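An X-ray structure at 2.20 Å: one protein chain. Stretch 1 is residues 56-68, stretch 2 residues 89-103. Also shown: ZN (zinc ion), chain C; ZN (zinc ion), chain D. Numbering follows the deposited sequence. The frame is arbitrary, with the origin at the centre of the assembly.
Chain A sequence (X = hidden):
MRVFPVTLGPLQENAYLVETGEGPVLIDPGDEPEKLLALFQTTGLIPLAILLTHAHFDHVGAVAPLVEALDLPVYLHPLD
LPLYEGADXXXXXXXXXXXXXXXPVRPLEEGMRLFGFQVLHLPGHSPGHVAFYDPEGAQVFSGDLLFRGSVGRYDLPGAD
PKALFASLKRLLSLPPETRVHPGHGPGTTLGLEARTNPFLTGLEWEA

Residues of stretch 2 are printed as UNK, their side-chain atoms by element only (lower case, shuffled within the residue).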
# COMPACT_ATOMS: atom_id res chain seq x y z
N HIS A 56 -5.40 -5.91 3.65
CA HIS A 56 -5.75 -7.12 2.92
C HIS A 56 -4.52 -8.03 2.82
O HIS A 56 -3.38 -7.54 2.70
CB HIS A 56 -6.29 -6.81 1.53
CG HIS A 56 -7.66 -6.23 1.55
ND1 HIS A 56 -8.11 -5.38 0.56
CD2 HIS A 56 -8.67 -6.34 2.45
CE1 HIS A 56 -9.35 -5.01 0.84
NE2 HIS A 56 -9.71 -5.57 1.98
N PHE A 57 -4.76 -9.33 2.89
CA PHE A 57 -3.69 -10.32 2.95
C PHE A 57 -2.66 -10.24 1.82
O PHE A 57 -1.49 -10.60 2.03
CB PHE A 57 -4.26 -11.75 3.10
CG PHE A 57 -4.90 -12.32 1.84
CD1 PHE A 57 -6.29 -12.36 1.71
CD2 PHE A 57 -4.12 -12.87 0.81
CE1 PHE A 57 -6.90 -12.90 0.57
CE2 PHE A 57 -4.73 -13.42 -0.34
CZ PHE A 57 -6.12 -13.43 -0.45
N ASP A 58 -3.08 -9.79 0.63
CA ASP A 58 -2.15 -9.67 -0.50
C ASP A 58 -1.16 -8.51 -0.34
O ASP A 58 -0.24 -8.36 -1.15
CB ASP A 58 -2.90 -9.60 -1.85
CG ASP A 58 -3.91 -8.46 -1.92
OD1 ASP A 58 -4.72 -8.29 -0.98
OD2 ASP A 58 -3.89 -7.72 -2.92
N HIS A 59 -1.34 -7.70 0.71
CA HIS A 59 -0.45 -6.57 0.97
C HIS A 59 0.46 -6.80 2.18
O HIS A 59 1.37 -6.00 2.42
CB HIS A 59 -1.27 -5.27 1.10
CG HIS A 59 -1.91 -4.85 -0.19
ND1 HIS A 59 -1.42 -3.82 -0.97
CD2 HIS A 59 -2.96 -5.36 -0.87
CE1 HIS A 59 -2.15 -3.71 -2.07
NE2 HIS A 59 -3.09 -4.64 -2.03
N VAL A 60 0.23 -7.88 2.92
CA VAL A 60 0.91 -8.10 4.22
C VAL A 60 1.56 -9.48 4.39
O VAL A 60 2.12 -9.79 5.45
CB VAL A 60 -0.04 -7.81 5.44
CG1 VAL A 60 -0.58 -6.37 5.40
CG2 VAL A 60 -1.19 -8.83 5.49
N GLY A 61 1.52 -10.31 3.35
CA GLY A 61 2.03 -11.69 3.42
C GLY A 61 3.53 -11.87 3.65
O GLY A 61 3.97 -12.98 4.00
N ALA A 62 4.32 -10.81 3.43
CA ALA A 62 5.77 -10.85 3.63
C ALA A 62 6.20 -10.03 4.82
O ALA A 62 7.39 -9.91 5.10
CB ALA A 62 6.49 -10.37 2.38
N VAL A 63 5.24 -9.45 5.54
CA VAL A 63 5.58 -8.64 6.72
C VAL A 63 6.33 -9.46 7.77
O VAL A 63 7.41 -9.05 8.19
CB VAL A 63 4.35 -7.92 7.33
CG1 VAL A 63 4.70 -7.31 8.70
CG2 VAL A 63 3.85 -6.85 6.38
N ALA A 64 5.79 -10.62 8.18
CA ALA A 64 6.39 -11.40 9.27
C ALA A 64 7.89 -11.78 9.13
O ALA A 64 8.67 -11.50 10.04
CB ALA A 64 5.54 -12.64 9.60
N PRO A 65 8.29 -12.42 8.00
CA PRO A 65 9.72 -12.71 7.81
C PRO A 65 10.63 -11.49 7.81
O PRO A 65 11.74 -11.56 8.33
CB PRO A 65 9.77 -13.41 6.44
CG PRO A 65 8.44 -13.10 5.77
CD PRO A 65 7.46 -12.96 6.90
N LEU A 66 10.16 -10.38 7.24
CA LEU A 66 10.96 -9.16 7.19
C LEU A 66 11.12 -8.47 8.55
O LEU A 66 12.16 -7.91 8.84
CB LEU A 66 10.40 -8.18 6.15
CG LEU A 66 10.44 -8.72 4.71
CD1 LEU A 66 9.93 -7.68 3.72
CD2 LEU A 66 11.84 -9.18 4.32
N VAL A 67 10.07 -8.55 9.38
CA VAL A 67 10.13 -8.05 10.76
C VAL A 67 11.07 -8.93 11.61
O VAL A 67 11.88 -8.42 12.38
CB VAL A 67 8.71 -7.97 11.39
CG1 VAL A 67 8.78 -7.75 12.88
CG2 VAL A 67 7.89 -6.87 10.71
N GLU A 68 10.95 -10.24 11.45
CA GLU A 68 11.85 -11.20 12.10
C GLU A 68 13.33 -10.96 11.74
O GLU A 68 14.19 -10.97 12.61
CB GLU A 68 11.45 -12.64 11.74
CG GLU A 68 12.17 -13.68 12.58
CD GLU A 68 11.73 -15.11 12.28
OE1 GLU A 68 11.48 -15.44 11.09
OE2 GLU A 68 11.65 -15.90 13.26
N UNK A 89 -5.75 -16.00 8.07
CA UNK A 89 -7.03 -16.73 7.98
C UNK A 89 -7.76 -16.42 6.68
O UNK A 89 -8.31 -17.32 6.05
c UNK A 89 -7.07 -18.14 10.77
c UNK A 89 -8.47 -16.23 11.60
c UNK A 89 -7.41 -16.66 10.58
c UNK A 89 -7.94 -16.40 9.17
N UNK A 90 -7.77 -15.15 6.28
CA UNK A 90 -8.39 -14.77 5.02
C UNK A 90 -7.66 -15.41 3.85
O UNK A 90 -8.30 -15.96 2.94
c UNK A 90 -8.44 -13.24 4.88
N UNK A 91 -6.33 -15.35 3.85
CA UNK A 91 -5.55 -16.03 2.81
C UNK A 91 -5.90 -17.53 2.79
O UNK A 91 -6.10 -18.11 1.72
c UNK A 91 -4.07 -15.82 3.03
N UNK A 92 -5.99 -18.12 3.98
CA UNK A 92 -6.24 -19.56 4.15
C UNK A 92 -7.55 -20.03 3.53
O UNK A 92 -7.63 -21.16 3.04
c UNK A 92 -6.19 -19.95 5.63
n UNK A 92 -5.83 -21.36 10.21
c UNK A 92 -6.30 -21.45 5.91
n UNK A 92 -3.72 -20.55 9.77
n UNK A 92 -5.07 -21.20 8.03
c UNK A 92 -4.88 -21.04 9.34
c UNK A 92 -6.29 -21.72 7.42
N UNK A 93 -8.56 -19.16 3.55
CA UNK A 93 -9.89 -19.43 2.97
C UNK A 93 -9.84 -19.54 1.45
O UNK A 93 -10.65 -20.24 0.86
c UNK A 93 -10.87 -18.33 3.38
N UNK A 94 -8.91 -18.82 0.84
CA UNK A 94 -8.63 -18.95 -0.59
C UNK A 94 -7.65 -20.08 -0.90
O UNK A 94 -7.27 -20.25 -2.06
c UNK A 94 -9.12 -16.55 -1.10
n UNK A 94 -10.28 -14.71 -0.54
c UNK A 94 -11.97 -16.88 -3.60
c UNK A 94 -12.65 -15.71 -3.20
c UNK A 94 -10.28 -16.47 -1.93
c UNK A 94 -10.98 -15.31 -1.56
c UNK A 94 -9.17 -15.47 -0.26
c UNK A 94 -8.09 -17.63 -1.12
c UNK A 94 -12.17 -14.91 -2.18
c UNK A 94 -10.79 -17.27 -2.97
N UNK A 95 -7.26 -20.84 0.11
CA UNK A 95 -6.28 -21.93 -0.07
C UNK A 95 -4.82 -21.46 -0.11
O UNK A 95 -3.94 -22.21 -0.55
N UNK A 96 -4.57 -20.23 0.35
CA UNK A 96 -3.24 -19.64 0.29
C UNK A 96 -2.58 -19.55 1.66
O UNK A 96 -3.24 -19.25 2.66
c UNK A 96 -4.00 -16.79 -2.29
c UNK A 96 -3.87 -18.22 -1.80
c UNK A 96 -3.06 -19.06 -2.80
c UNK A 96 -3.29 -18.26 -0.38
N UNK A 97 -1.27 -19.80 1.69
CA UNK A 97 -0.52 -19.80 2.93
C UNK A 97 0.34 -18.54 3.07
O UNK A 97 1.24 -18.31 2.26
c UNK A 97 0.36 -21.04 3.03
N UNK A 98 0.06 -17.76 4.11
CA UNK A 98 0.99 -16.70 4.53
C UNK A 98 1.25 -16.78 6.04
O UNK A 98 0.41 -17.30 6.79
c UNK A 98 0.53 -15.25 4.11
c UNK A 98 0.63 -15.08 2.60
c UNK A 98 -0.89 -14.94 4.61
c UNK A 98 -1.16 -13.45 4.83
N UNK A 99 2.42 -16.30 6.50
CA UNK A 99 2.61 -16.17 7.94
C UNK A 99 1.76 -15.05 8.51
O UNK A 99 1.58 -14.00 7.87
c UNK A 99 4.09 -15.79 8.06
c UNK A 99 4.43 -15.15 6.76
c UNK A 99 3.61 -15.87 5.74
N UNK A 100 1.25 -15.27 9.72
CA UNK A 100 0.48 -14.27 10.45
C UNK A 100 1.31 -13.01 10.64
O UNK A 100 2.44 -13.08 11.14
c UNK A 100 -2.50 -13.78 14.52
n UNK A 100 -2.27 -12.33 14.72
c UNK A 100 -0.99 -13.95 12.53
c UNK A 100 0.03 -14.83 11.80
c UNK A 100 -1.28 -14.46 13.93
N UNK A 101 0.77 -11.86 10.21
CA UNK A 101 1.47 -10.59 10.35
C UNK A 101 1.70 -10.28 11.84
O UNK A 101 0.78 -10.45 12.64
c UNK A 101 -0.34 -10.43 8.80
c UNK A 101 0.52 -9.59 9.70
c UNK A 101 -0.54 -11.69 9.56
N UNK A 102 2.93 -9.84 12.21
CA UNK A 102 3.32 -9.65 13.60
C UNK A 102 2.79 -8.38 14.26
O UNK A 102 2.76 -7.31 13.65
c UNK A 102 5.13 -9.03 12.21
c UNK A 102 4.85 -9.60 13.53
c UNK A 102 4.04 -9.54 11.29
N UNK A 103 2.40 -8.51 15.52
CA UNK A 103 2.05 -7.36 16.35
C UNK A 103 3.20 -7.04 17.31
O UNK A 103 3.98 -7.93 17.65
c UNK A 103 -0.47 -7.73 16.20
c UNK A 103 -1.02 -6.34 15.90
c UNK A 103 -1.52 -8.63 16.82
c UNK A 103 0.76 -7.65 17.11
ZN ZN C . -4.62 -5.53 -3.18
ZN ZN D . -6.98 -4.56 -1.09
O HOH W 1 -6.03 -6.14 -2.04
O HOH W 2 2.97 -11.55 7.42

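Position 89 carries four side-chain carbons forked at the second and lies on the helix, out of reach of stretch 1; it is leucine, L89. At position 90 a single carbon, the CB, points toward stretch 1 and sits 3.9 Å from F57 CD1, which makes it A90. Position 91 again has one carbon: its CB is 3.7 Å from F57 CD2, and its CA stands 3.8 Å above the centroid of the F57 ring, 8° off the normal, in a CH-pi contact. This is A91.

Position 92 has three carbons, a nitrogen, then a carbon bearing two more nitrogens; this guanidinium identifies R92, exposed and out of reach of stretch 1. Position 93, with one carbon and no partner on stretch 1, is A93. Position 94 holds one carbon followed by fused five- and six-membered rings with eight carbons and one nitrogen, an indole packed obliquely against the F57 ring, so it is W94. W94 CD1 approaches F57 CE1 at 3.5 Å, the two ring planes inclined at 38°.

No side-chain atoms are present at position 95. Its phi of 80° favours glycine, and G95 is the first residue after the helix to leave helical phi/psi, in a Schellman motif; the backbone N of position 96 hydrogen-bonds to A91 O at 3.0 Å. Position 96 has four carbons forked at the second, the end of one fork near the F57 ring: L96. L96 CD1 reaches F57 CE2 at 4.0 Å. Position 97, a lone carbon out of reach, is A97.

Position 98 has four carbons forked at the first, one arm two carbons long, touching F57 and G61: I98. I98 CD1 lies 3.9 Å from F57 CB, and I98 CG2 3.8 Å from G61 CA; a CB on G61 would clash with that methyl. At position 99 three carbons close a ring onto the backbone nitrogen, against G61 and P65, giving P99; P99 CD is 3.4 Å from G61 O and P99 CG 3.7 Å from P65 CD. Position 100 has four carbons in a row ending in nitrogen; its CB points away, while its backbone O lies 3.5 Å from A64 CB. It is K100. Position 101, a three-carbon ring closed onto N and packed on V60, is P101, with CG 3.8 Å from V60 CG2. Position 102 repeats that ring, against V63: P102, its CD 3.5 Å from V63 CG1. Position 103, four carbons forked at the second, is L103, beyond reach.

The contact is chiefly apolar packing, without direct hydrogen bonds. F57 fills one end and prolines pack along the other, while water 2 bridges V60 O (2.8 Å), A64 N (3.1 Å) and P99 O (2.9 Å).

Stretch 2 (89-103) LAARAWGLAIPKPPL
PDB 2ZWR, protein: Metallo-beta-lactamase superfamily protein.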